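Antisigma-factor antagonist, STAS (Rhodobacter sphaeroides, PDB 3OIZ) forms the STAS domain of a larger membrane protein related to SulP-type sulfate transporters, in which it probably plays a regulatory part. Local coordinates at residues 7-12 / 16-21; 38-43 / 66-71; 45-50 / 70-75. All blocks are in the same frame, centred on the assembly; numbering follows the deposited sequence.

Contact 1 (7-12 / 16-21)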
loop_
_atom_site.group_PDB
_atom_site.type_symbol
_atom_site.label_atom_id
_atom_site.label_comp_id
_atom_site.label_asym_id
_atom_site.label_seq_id
_atom_site.Cartn_x
_atom_site.Cartn_y
_atom_site.Cartn_z
ATOM N N VAL A 7 6.636 1.364 5.613
ATOM C CA VAL A 7 6.459 0.599 4.366
ATOM C C VAL A 7 7.829 0.119 3.924
ATOM O O VAL A 7 8.788 0.905 3.867
ATOM C CB VAL A 7 5.774 1.434 3.227
ATOM C CG1 VAL A 7 5.645 0.581 1.934
ATOM C CG2 VAL A 7 4.385 1.989 3.644
ATOM N N THR A 8 7.946 -1.175 3.623
ATOM C CA THR A 8 9.181 -1.691 3.040
ATOM C C THR A 8 8.766 -2.442 1.808
ATOM O O THR A 8 7.563 -2.695 1.609
ATOM C CB THR A 8 9.907 -2.665 4.000
ATOM O OG1 THR A 8 8.997 -3.699 4.381
ATOM C CG2 THR A 8 10.359 -1.940 5.271
ATOM N N SER A 9 9.721 -2.822 0.974
ATOM C CA SER A 9 9.356 -3.583 -0.235
ATOM C C SER A 9 10.444 -4.589 -0.607
ATOM O O SER A 9 11.584 -4.531 -0.077
ATOM C CB SER A 9 9.015 -2.645 -1.409
ATOM O OG SER A 9 10.195 -2.020 -1.914
ATOM N N GLU A 10 10.102 -5.533 -1.486
ATOM C CA GLU A 10 11.063 -6.524 -1.962
ATOM C C GLU A 10 10.737 -6.784 -3.406
ATOM O O GLU A 10 9.579 -6.994 -3.749
ATOM C CB GLU A 10 10.979 -7.828 -1.155
ATOM C CG GLU A 10 11.519 -7.701 0.258
ATOM C CD GLU A 10 11.336 -8.950 1.111
ATOM O OE1 GLU A 10 11.811 -8.959 2.268
ATOM O OE2 GLU A 10 10.697 -9.910 0.645
ATOM N N LEU A 11 11.759 -6.739 -4.257
ATOM C CA LEU A 11 11.585 -6.982 -5.690
ATOM C C LEU A 11 11.934 -8.427 -5.987
ATOM O O LEU A 11 12.918 -8.960 -5.433
ATOM C CB LEU A 11 12.521 -6.044 -6.440
ATOM C CG LEU A 11 12.521 -6.015 -7.953
ATOM C CD1 LEU A 11 11.257 -5.402 -8.519
ATOM C CD2 LEU A 11 13.784 -5.283 -8.453
ATOM N N SER A 12 11.139 -9.065 -6.853
ATOM C CA SER A 12 11.434 -10.438 -7.315
ATOM C C SER A 12 12.770 -10.531 -8.048
ATOM O O SER A 12 13.296 -9.534 -8.565
ATOM C CB SER A 12 10.300 -10.944 -8.224
ATOM O OG SER A 12 10.252 -10.161 -9.400
ATOM N N ARG A 16 10.242 -8.324 -12.042
ATOM C CA ARG A 16 8.883 -8.108 -12.575
ATOM C C ARG A 16 7.778 -7.893 -11.530
ATOM O O ARG A 16 6.698 -7.415 -11.889
ATOM C CB ARG A 16 8.471 -9.210 -13.566
ATOM C CG ARG A 16 9.327 -9.213 -14.828
ATOM C CD ARG A 16 8.923 -10.346 -15.756
ATOM N NE ARG A 16 9.670 -10.280 -17.011
ATOM C CZ ARG A 16 9.256 -9.683 -18.127
ATOM N NH1 ARG A 16 8.062 -9.086 -18.189
ATOM N NH2 ARG A 16 10.047 -9.690 -19.193
ATOM N N GLU A 17 8.038 -8.233 -10.266
ATOM C CA GLU A 17 7.037 -8.090 -9.230
ATOM C C GLU A 17 7.629 -7.406 -8.020
ATOM O O GLU A 17 8.737 -7.762 -7.629
ATOM C CB GLU A 17 6.481 -9.464 -8.828
ATOM C CG GLU A 17 5.508 -9.386 -7.631
ATOM C CD GLU A 17 4.879 -10.717 -7.302
ATOM O OE1 GLU A 17 3.945 -11.120 -8.008
ATOM O OE2 GLU A 17 5.306 -11.363 -6.328
ATOM N N ARG A 18 6.910 -6.453 -7.412
ATOM C CA ARG A 18 7.365 -5.865 -6.155
ATOM C C ARG A 18 6.283 -6.088 -5.114
ATOM O O ARG A 18 5.108 -5.844 -5.398
ATOM C CB ARG A 18 7.627 -4.366 -6.293
ATOM C CG ARG A 18 8.277 -3.803 -5.007
ATOM C CD ARG A 18 8.810 -2.376 -5.119
ATOM N NE ARG A 18 9.964 -2.281 -6.017
ATOM C CZ ARG A 18 11.242 -2.394 -5.638
ATOM N NH1 ARG A 18 11.596 -2.635 -4.352
ATOM N NH2 ARG A 18 12.182 -2.255 -6.556
ATOM N N ILE A 19 6.666 -6.575 -3.939
ATOM C CA ILE A 19 5.715 -6.631 -2.814
ATOM C C ILE A 19 6.024 -5.526 -1.850
ATOM O O ILE A 19 7.160 -5.410 -1.391
ATOM C CB ILE A 19 5.778 -7.990 -2.076
ATOM C CG1 ILE A 19 5.576 -9.130 -3.100
ATOM C CG2 ILE A 19 4.777 -7.977 -0.872
ATOM C CD1 ILE A 19 5.895 -10.552 -2.564
ATOM N N TYR A 20 5.011 -4.714 -1.541
ATOM C CA TYR A 20 5.131 -3.682 -0.517
ATOM C C TYR A 20 4.490 -4.207 0.757
ATOM O O TYR A 20 3.394 -4.742 0.714
ATOM C CB TYR A 20 4.390 -2.453 -0.981
ATOM C CG TYR A 20 5.116 -1.601 -1.996
ATOM C CD1 TYR A 20 5.979 -0.576 -1.585
ATOM C CD2 TYR A 20 4.970 -1.831 -3.381
ATOM C CE1 TYR A 20 6.660 0.224 -2.536
ATOM C CE2 TYR A 20 5.638 -1.038 -4.317
ATOM C CZ TYR A 20 6.469 -0.007 -3.891
ATOM O OH TYR A 20 7.146 0.778 -4.804
ATOM N N ARG A 21 5.152 -4.033 1.897
ATOM C CA ARG A 21 4.638 -4.498 3.170
ATOM C C ARG A 21 4.407 -3.260 4.033
ATOM O O ARG A 21 5.341 -2.533 4.351
ATOM C CB ARG A 21 5.604 -5.503 3.829
ATOM C CG ARG A 21 5.591 -6.852 3.044
ATOM C CD ARG A 21 6.440 -7.955 3.740
ATOM N NE ARG A 21 6.539 -9.122 2.857
ATOM C CZ ARG A 21 7.530 -9.327 1.984
ATOM N NH1 ARG A 21 8.530 -8.447 1.875
ATOM N NH2 ARG A 21 7.536 -10.407 1.212
HETATM O O HOH W 1 7.054 -2.914 6.599
HETATM O O HOH W 2 9.217 -6.009 2.838
#
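R18 and L11 form a non-hydrogen-bonded pair of the antiparallel hairpin that joins strands 5-11 and 17-23, and the arginine leans along the neighbouring strand past S9 and L11. Its CB and CG pass the carbonyl oxygen of E10, with CG 3.7 Å from E10 O, and CD then comes 3.5 Å from S9 OG. The chain bends at chi3 (-68°), which carries the guanidinium back over the first strand. NE pairs with the carboxylate of E42 in the loop before strand 46-51, NH1 donates to S9 OG at 2.9 Å, and NH2 lies 3.8 Å from L11 CB, which covers one face of the group. S9 also serves Y20: its CB sits over the tyrosine ring in a CH-pi contact, 4.0 Å from the centroid, while V7 CG1 meets the ring at its edge.

T8, E10, I19 and R21 project from the other face of the hairpin. There E10 OE2 makes a salt bridge to R21 NH1 at 2.9 Å, but the carboxylate and guanidinium planes stand 68° apart and the hydrogen bonds from NH1 and NH2 are weak. A water links R21 NH1 to T8 OG1. Towards the turn, S12 N donates to E17 O at 2.8 Å, and S12 OG, also bonded to D14, accepts from E17 N.

Strand 5-11 borders the four-stranded sheet, whereas strand 17-23 continues it by parallel pairing with strand 46-51; Y20 lies on the face that meets F38, in the loop after helix 31-36.

Contact 2 (38-43 / 66-71)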
loop_
_atom_site.group_PDB
_atom_site.type_symbol
_atom_site.label_atom_id
_atom_site.label_comp_id
_atom_site.label_asym_id
_atom_site.label_seq_id
_atom_site.Cartn_x
_atom_site.Cartn_y
_atom_site.Cartn_z
ATOM N N PHE A 38 5.423 4.757 -2.259
ATOM C CA PHE A 38 5.362 3.866 -3.435
ATOM C C PHE A 38 6.055 4.492 -4.660
ATOM O O PHE A 38 5.969 5.701 -4.900
ATOM C CB PHE A 38 3.889 3.544 -3.769
ATOM C CG PHE A 38 3.163 2.893 -2.640
ATOM C CD1 PHE A 38 3.228 1.511 -2.470
ATOM C CD2 PHE A 38 2.399 3.649 -1.751
ATOM C CE1 PHE A 38 2.563 0.881 -1.397
ATOM C CE2 PHE A 38 1.732 3.040 -0.664
ATOM C CZ PHE A 38 1.800 1.659 -0.485
ATOM N N ASP A 39 6.722 3.666 -5.447
ATOM C CA ASP A 39 7.298 4.128 -6.704
ATOM C C ASP A 39 6.369 3.681 -7.832
ATOM O O ASP A 39 6.493 2.559 -8.365
ATOM C CB ASP A 39 8.677 3.500 -6.900
ATOM C CG ASP A 39 9.321 3.887 -8.236
ATOM O OD1 ASP A 39 8.721 4.703 -8.993
ATOM O OD2 ASP A 39 10.429 3.352 -8.546
ATOM N N PHE A 40 5.440 4.556 -8.202
ATOM C CA PHE A 40 4.415 4.210 -9.176
ATOM C C PHE A 40 4.982 4.074 -10.590
ATOM O O PHE A 40 4.369 3.424 -11.445
ATOM C CB PHE A 40 3.273 5.238 -9.126
ATOM C CG PHE A 40 2.566 5.281 -7.797
ATOM C CD1 PHE A 40 1.822 4.186 -7.330
ATOM C CD2 PHE A 40 2.679 6.398 -6.986
ATOM C CE1 PHE A 40 1.196 4.223 -6.077
ATOM C CE2 PHE A 40 2.041 6.452 -5.749
ATOM C CZ PHE A 40 1.300 5.366 -5.292
ATOM N N ARG A 41 6.156 4.637 -10.835
ATOM C CA ARG A 41 6.680 4.667 -12.212
ATOM C C ARG A 41 7.541 3.471 -12.581
ATOM O O ARG A 41 7.902 3.318 -13.745
ATOM C CB ARG A 41 7.413 5.987 -12.503
ATOM C CG ARG A 41 6.493 7.219 -12.354
ATOM C CD ARG A 41 7.038 8.494 -13.031
ATOM N NE ARG A 41 8.448 8.827 -12.753
ATOM C CZ ARG A 41 9.074 8.728 -11.572
ATOM N NH1 ARG A 41 8.440 8.312 -10.470
ATOM N NH2 ARG A 41 10.361 9.054 -11.490
ATOM N N GLU A 42 7.802 2.585 -11.611
ATOM C CA GLU A 42 8.655 1.414 -11.852
ATOM C C GLU A 42 8.005 0.495 -12.901
ATOM O O GLU A 42 6.775 0.298 -12.895
ATOM C CB GLU A 42 8.875 0.663 -10.536
ATOM C CG GLU A 42 9.966 -0.405 -10.624
ATOM C CD GLU A 42 10.267 -1.062 -9.294
ATOM O OE1 GLU A 42 9.496 -0.861 -8.324
ATOM O OE2 GLU A 42 11.302 -1.763 -9.218
ATOM N N ALA A 43 8.823 -0.030 -13.809
ATOM C CA ALA A 43 8.373 -1.007 -14.782
ATOM C C ALA A 43 8.128 -2.356 -14.090
ATOM O O ALA A 43 9.084 -3.100 -13.849
ATOM C CB ALA A 43 9.440 -1.171 -15.854
ATOM N N ASP A 66 -6.731 2.712 -2.011
ATOM C CA ASP A 66 -7.410 2.477 -3.305
ATOM C C ASP A 66 -6.696 3.285 -4.398
ATOM O O ASP A 66 -6.540 2.811 -5.543
ATOM C CB ASP A 66 -8.862 2.910 -3.236
ATOM C CG ASP A 66 -9.734 1.977 -2.390
ATOM O OD1 ASP A 66 -9.283 0.859 -2.017
ATOM O OD2 ASP A 66 -10.894 2.402 -2.091
HETATM N N MSE A 67 -6.307 4.517 -4.067
HETATM C CA MSE A 67 -5.604 5.365 -5.025
HETATM C C MSE A 67 -4.230 4.792 -5.391
HETATM O O MSE A 67 -3.826 4.859 -6.567
HETATM C CB MSE A 67 -5.495 6.814 -4.504
HETATM C CG MSE A 67 -4.853 7.788 -5.495
HETATM SE SE MSE A 67 -5.886 7.964 -7.132
HETATM C CE MSE A 67 -7.187 9.208 -6.434
ATOM N N ALA A 68 -3.510 4.239 -4.397
ATOM C CA ALA A 68 -2.199 3.661 -4.672
ATOM C C ALA A 68 -2.414 2.476 -5.634
ATOM O O ALA A 68 -1.676 2.313 -6.632
ATOM C CB ALA A 68 -1.546 3.183 -3.399
ATOM N N VAL A 69 -3.415 1.640 -5.329
ATOM C CA VAL A 69 -3.763 0.534 -6.222
ATOM C C VAL A 69 -4.079 1.023 -7.647
ATOM O O VAL A 69 -3.524 0.485 -8.649
ATOM C CB VAL A 69 -4.943 -0.282 -5.662
ATOM C CG1 VAL A 69 -5.455 -1.281 -6.745
ATOM C CG2 VAL A 69 -4.493 -1.044 -4.357
ATOM N N LEU A 70 -4.957 2.023 -7.744
ATOM C CA LEU A 70 -5.332 2.553 -9.047
ATOM C C LEU A 70 -4.106 3.074 -9.813
ATOM O O LEU A 70 -3.970 2.795 -11.014
ATOM C CB LEU A 70 -6.359 3.688 -8.881
ATOM C CG LEU A 70 -6.875 4.321 -10.177
ATOM C CD1 LEU A 70 -7.449 3.233 -11.106
ATOM C CD2 LEU A 70 -7.935 5.329 -9.847
ATOM N N LYS A 71 -3.211 3.798 -9.114
ATOM C CA LYS A 71 -2.024 4.357 -9.772
ATOM C C LYS A 71 -1.068 3.306 -10.315
ATOM O O LYS A 71 -0.534 3.476 -11.446
ATOM C CB LYS A 71 -1.284 5.345 -8.862
ATOM C CG LYS A 71 -2.081 6.665 -8.710
ATOM C CD LYS A 71 -1.479 7.619 -7.686
ATOM C CE LYS A 71 -0.120 8.058 -8.083
ATOM N NZ LYS A 71 -0.139 9.474 -8.521
#
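F40 and K71 bring the loop between helix 31-36 and strand 46-51 onto the C-terminal half of helix 59-74 of the STAS fold; the loop itself makes a type I beta turn from D39 to E42, overlaid with an Asx turn.

The chief interaction is of the CH-pi kind. K71 CE lies over one face of the F40 ring, 3.8 Å from the centroid and displaced toward the CD2 side, where the nearest approach is 3.4 Å to CD2. A bend at chi3 (63°) folds the lysine chain back across the ring, while K71 CB reaches the CD1 side. Because CE carries the ammonium group, its hydrogens are probably polarised, which would strengthen the contact. On the opposite face F38 CB packs against the ring, so that F40 is held between its own loop and the helix.

Apolar contacts continue deeper. F40 CE1 reaches A68 CB at 4.0 Å, and the ring of F38 meets the same methyl at 4.3 Å through CE2; one small alanine thus accommodates two phenylalanines. M35 of helix 31-36 also touches both F40 and K71.

No hydrogen bond joins loop and helix; the loop's polar groups bond within the loop or to the hairpin, where D39 N probably donates to Y20 OH. The D39 side chain shapes the turn: R41 N donates to D39 OD1 at 3.2 Å, approaching from above the carboxylate plane, 42° out of it.

Contact 3 (45-50 / 70-75)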
loop_
_atom_site.group_PDB
_atom_site.type_symbol
_atom_site.label_atom_id
_atom_site.label_comp_id
_atom_site.label_asym_id
_atom_site.label_seq_id
_atom_site.Cartn_x
_atom_site.Cartn_y
_atom_site.Cartn_z
ATOM N N ASP A 45 5.345 -5.933 -13.766
ATOM C CA ASP A 45 4.155 -6.673 -14.220
ATOM C C ASP A 45 3.139 -6.815 -13.093
ATOM O O ASP A 45 1.941 -6.820 -13.335
ATOM C CB ASP A 45 4.553 -8.040 -14.719
ATOM C CG ASP A 45 5.341 -7.979 -16.017
ATOM O OD1 ASP A 45 5.275 -6.969 -16.767
ATOM O OD2 ASP A 45 6.039 -8.955 -16.272
ATOM N N ARG A 46 3.619 -6.942 -11.856
ATOM C CA ARG A 46 2.727 -7.215 -10.711
ATOM C C ARG A 46 3.171 -6.431 -9.507
ATOM O O ARG A 46 4.360 -6.241 -9.291
ATOM C CB ARG A 46 2.719 -8.705 -10.366
ATOM C CG ARG A 46 2.097 -9.560 -11.445
ATOM C CD ARG A 46 2.206 -11.082 -11.152
ATOM N NE ARG A 46 3.563 -11.517 -10.796
ATOM C CZ ARG A 46 4.541 -11.732 -11.669
ATOM N NH1 ARG A 46 4.333 -11.563 -12.979
ATOM N NH2 ARG A 46 5.725 -12.140 -11.235
ATOM N N VAL A 47 2.195 -5.983 -8.719
ATOM C CA VAL A 47 2.466 -5.349 -7.454
ATOM C C VAL A 47 1.564 -6.012 -6.433
ATOM O O VAL A 47 0.363 -6.196 -6.677
ATOM C CB VAL A 47 2.199 -3.813 -7.507
ATOM C CG1 VAL A 47 2.288 -3.195 -6.110
ATOM C CG2 VAL A 47 3.184 -3.150 -8.457
ATOM N N VAL A 48 2.125 -6.342 -5.278
ATOM C CA VAL A 48 1.320 -6.783 -4.140
ATOM C C VAL A 48 1.451 -5.699 -3.076
ATOM O O VAL A 48 2.570 -5.271 -2.766
ATOM C CB VAL A 48 1.842 -8.116 -3.592
ATOM C CG1 VAL A 48 1.054 -8.526 -2.322
ATOM C CG2 VAL A 48 1.784 -9.181 -4.685
ATOM N N ILE A 49 0.324 -5.266 -2.504
ATOM C CA ILE A 49 0.382 -4.381 -1.318
ATOM C C ILE A 49 -0.169 -5.156 -0.137
ATOM O O ILE A 49 -1.374 -5.458 -0.074
ATOM C CB ILE A 49 -0.368 -3.059 -1.539
ATOM C CG1 ILE A 49 0.149 -2.339 -2.811
ATOM C CG2 ILE A 49 -0.251 -2.137 -0.297
ATOM C CD1 ILE A 49 -0.634 -1.064 -3.082
ATOM N N ASP A 50 0.725 -5.476 0.798
ATOM C CA ASP A 50 0.409 -6.335 1.920
ATOM C C ASP A 50 0.119 -5.426 3.100
ATOM O O ASP A 50 1.037 -4.798 3.647
ATOM C CB ASP A 50 1.583 -7.291 2.211
ATOM C CG ASP A 50 1.286 -8.275 3.344
ATOM O OD1 ASP A 50 0.535 -7.958 4.281
ATOM O OD2 ASP A 50 1.853 -9.381 3.305
ATOM N N LEU A 70 -4.957 2.023 -7.744
ATOM C CA LEU A 70 -5.332 2.553 -9.047
ATOM C C LEU A 70 -4.106 3.074 -9.813
ATOM O O LEU A 70 -3.970 2.795 -11.014
ATOM C CB LEU A 70 -6.359 3.688 -8.881
ATOM C CG LEU A 70 -6.875 4.321 -10.177
ATOM C CD1 LEU A 70 -7.449 3.233 -11.106
ATOM C CD2 LEU A 70 -7.935 5.329 -9.847
ATOM N N LYS A 71 -3.211 3.798 -9.114
ATOM C CA LYS A 71 -2.024 4.357 -9.772
ATOM C C LYS A 71 -1.068 3.306 -10.315
ATOM O O LYS A 71 -0.534 3.476 -11.446
ATOM C CB LYS A 71 -1.284 5.345 -8.862
ATOM C CG LYS A 71 -2.081 6.665 -8.710
ATOM C CD LYS A 71 -1.479 7.619 -7.686
ATOM C CE LYS A 71 -0.120 8.058 -8.083
ATOM N NZ LYS A 71 -0.139 9.474 -8.521
ATOM N N PHE A 72 -0.853 2.229 -9.546
ATOM C CA PHE A 72 -0.104 1.069 -10.077
ATOM C C PHE A 72 -0.787 0.430 -11.260
ATOM O O PHE A 72 -0.113 0.117 -12.259
ATOM C CB PHE A 72 0.153 0.018 -9.000
ATOM C CG PHE A 72 1.301 0.358 -8.094
ATOM C CD1 PHE A 72 2.604 0.493 -8.606
ATOM C CD2 PHE A 72 1.099 0.487 -6.750
ATOM C CE1 PHE A 72 3.678 0.757 -7.747
ATOM C CE2 PHE A 72 2.176 0.774 -5.881
ATOM C CZ PHE A 72 3.446 0.904 -6.376
ATOM N N ARG A 73 -2.112 0.293 -11.201
ATOM C CA ARG A 73 -2.839 -0.304 -12.337
ATOM C C ARG A 73 -2.727 0.546 -13.594
ATOM O O ARG A 73 -2.567 0.021 -14.698
ATOM C CB ARG A 73 -4.313 -0.547 -11.956
ATOM C CG ARG A 73 -4.456 -1.733 -10.975
ATOM C CD ARG A 73 -5.923 -2.057 -10.695
ATOM N NE ARG A 73 -6.022 -3.270 -9.889
ATOM C CZ ARG A 73 -6.932 -3.470 -8.940
ATOM N NH1 ARG A 73 -7.858 -2.534 -8.666
ATOM N NH2 ARG A 73 -6.899 -4.602 -8.234
ATOM N N ARG A 74 -2.782 1.863 -13.435
ATOM C CA ARG A 74 -2.693 2.762 -14.585
ATOM C C ARG A 74 -1.315 2.779 -15.195
ATOM O O ARG A 74 -1.162 3.195 -16.339
ATOM C CB ARG A 74 -3.031 4.175 -14.166
ATOM C CG ARG A 74 -4.464 4.329 -13.883
ATOM C CD ARG A 74 -4.778 5.704 -13.468
ATOM N NE ARG A 74 -6.198 5.946 -13.684
ATOM C CZ ARG A 74 -6.897 6.877 -13.046
ATOM N NH1 ARG A 74 -6.297 7.651 -12.137
ATOM N NH2 ARG A 74 -8.196 7.022 -13.305
ATOM N N GLU A 75 -0.327 2.331 -14.429
ATOM C CA GLU A 75 1.049 2.234 -14.911
ATOM C C GLU A 75 1.318 0.848 -15.520
ATOM O O GLU A 75 2.436 0.570 -15.979
ATOM C CB GLU A 75 2.039 2.611 -13.803
ATOM C CG GLU A 75 2.151 4.109 -13.569
ATOM C CD GLU A 75 3.001 4.821 -14.647
ATOM O OE1 GLU A 75 3.582 4.156 -15.518
ATOM O OE2 GLU A 75 3.118 6.052 -14.621
#
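The F72 ring presents one face to V47, and both methyls of the valine rest on it. V47 CG1 stands 4.0 Å from the centroid, only 14° off the ring normal, in a CH-pi contact above the CD2-CE2 side; V47 CG2 takes the other half, 3.7 Å from CD1. I49 CD1 approaches obliquely, at 4.3 Å from CD2. The ring of F40 also meets that of F72, with the planes inclined at about 55°.

The double touch follows from the valine torsion. With CG1 anti to the backbone N (chi1 171°) and CG2 anti to the carbonyl carbon, both branches point at the same face of the ring, and the side chains cross at about a right angle.

Strand 46-51, helix 59-74 and strand 78-82 make up a beta-alpha-beta unit of the STAS domain, whose two strands lie parallel and adjacent in the sheet. F72 is therefore a helix residue facing the strand that precedes it, and it touches V79 of the strand that follows as well. The interface between the segments is wholly apolar, without a hydrogen bond.

Next to F72 on the helix, R73 NH2 bonds to V79 O and so ties the helix to the next strand. Two residues along the strand from V47, I49 packs against L65 and V69 of the same helix.

Contacts 2 and 3 use overlapping parts of helix 59-74, share L70 and K71, and have centres only about 5 Å apart; contact 1 lies about 12 Å and 11 Å from them, centre to centre. Their aromatic side chains meet in one core: F40 CE1 is 3.6 Å from F72 CE2, and Y20 CE2 of the hairpin is 3.6 Å from F72 CZ. Strands 17-23 and 46-51 are sheet neighbours, with a probable hydrogen bond of 2.8 Å between Y20 N and V48 O. The loop of contact 2 thus lies between the hairpin and the helix.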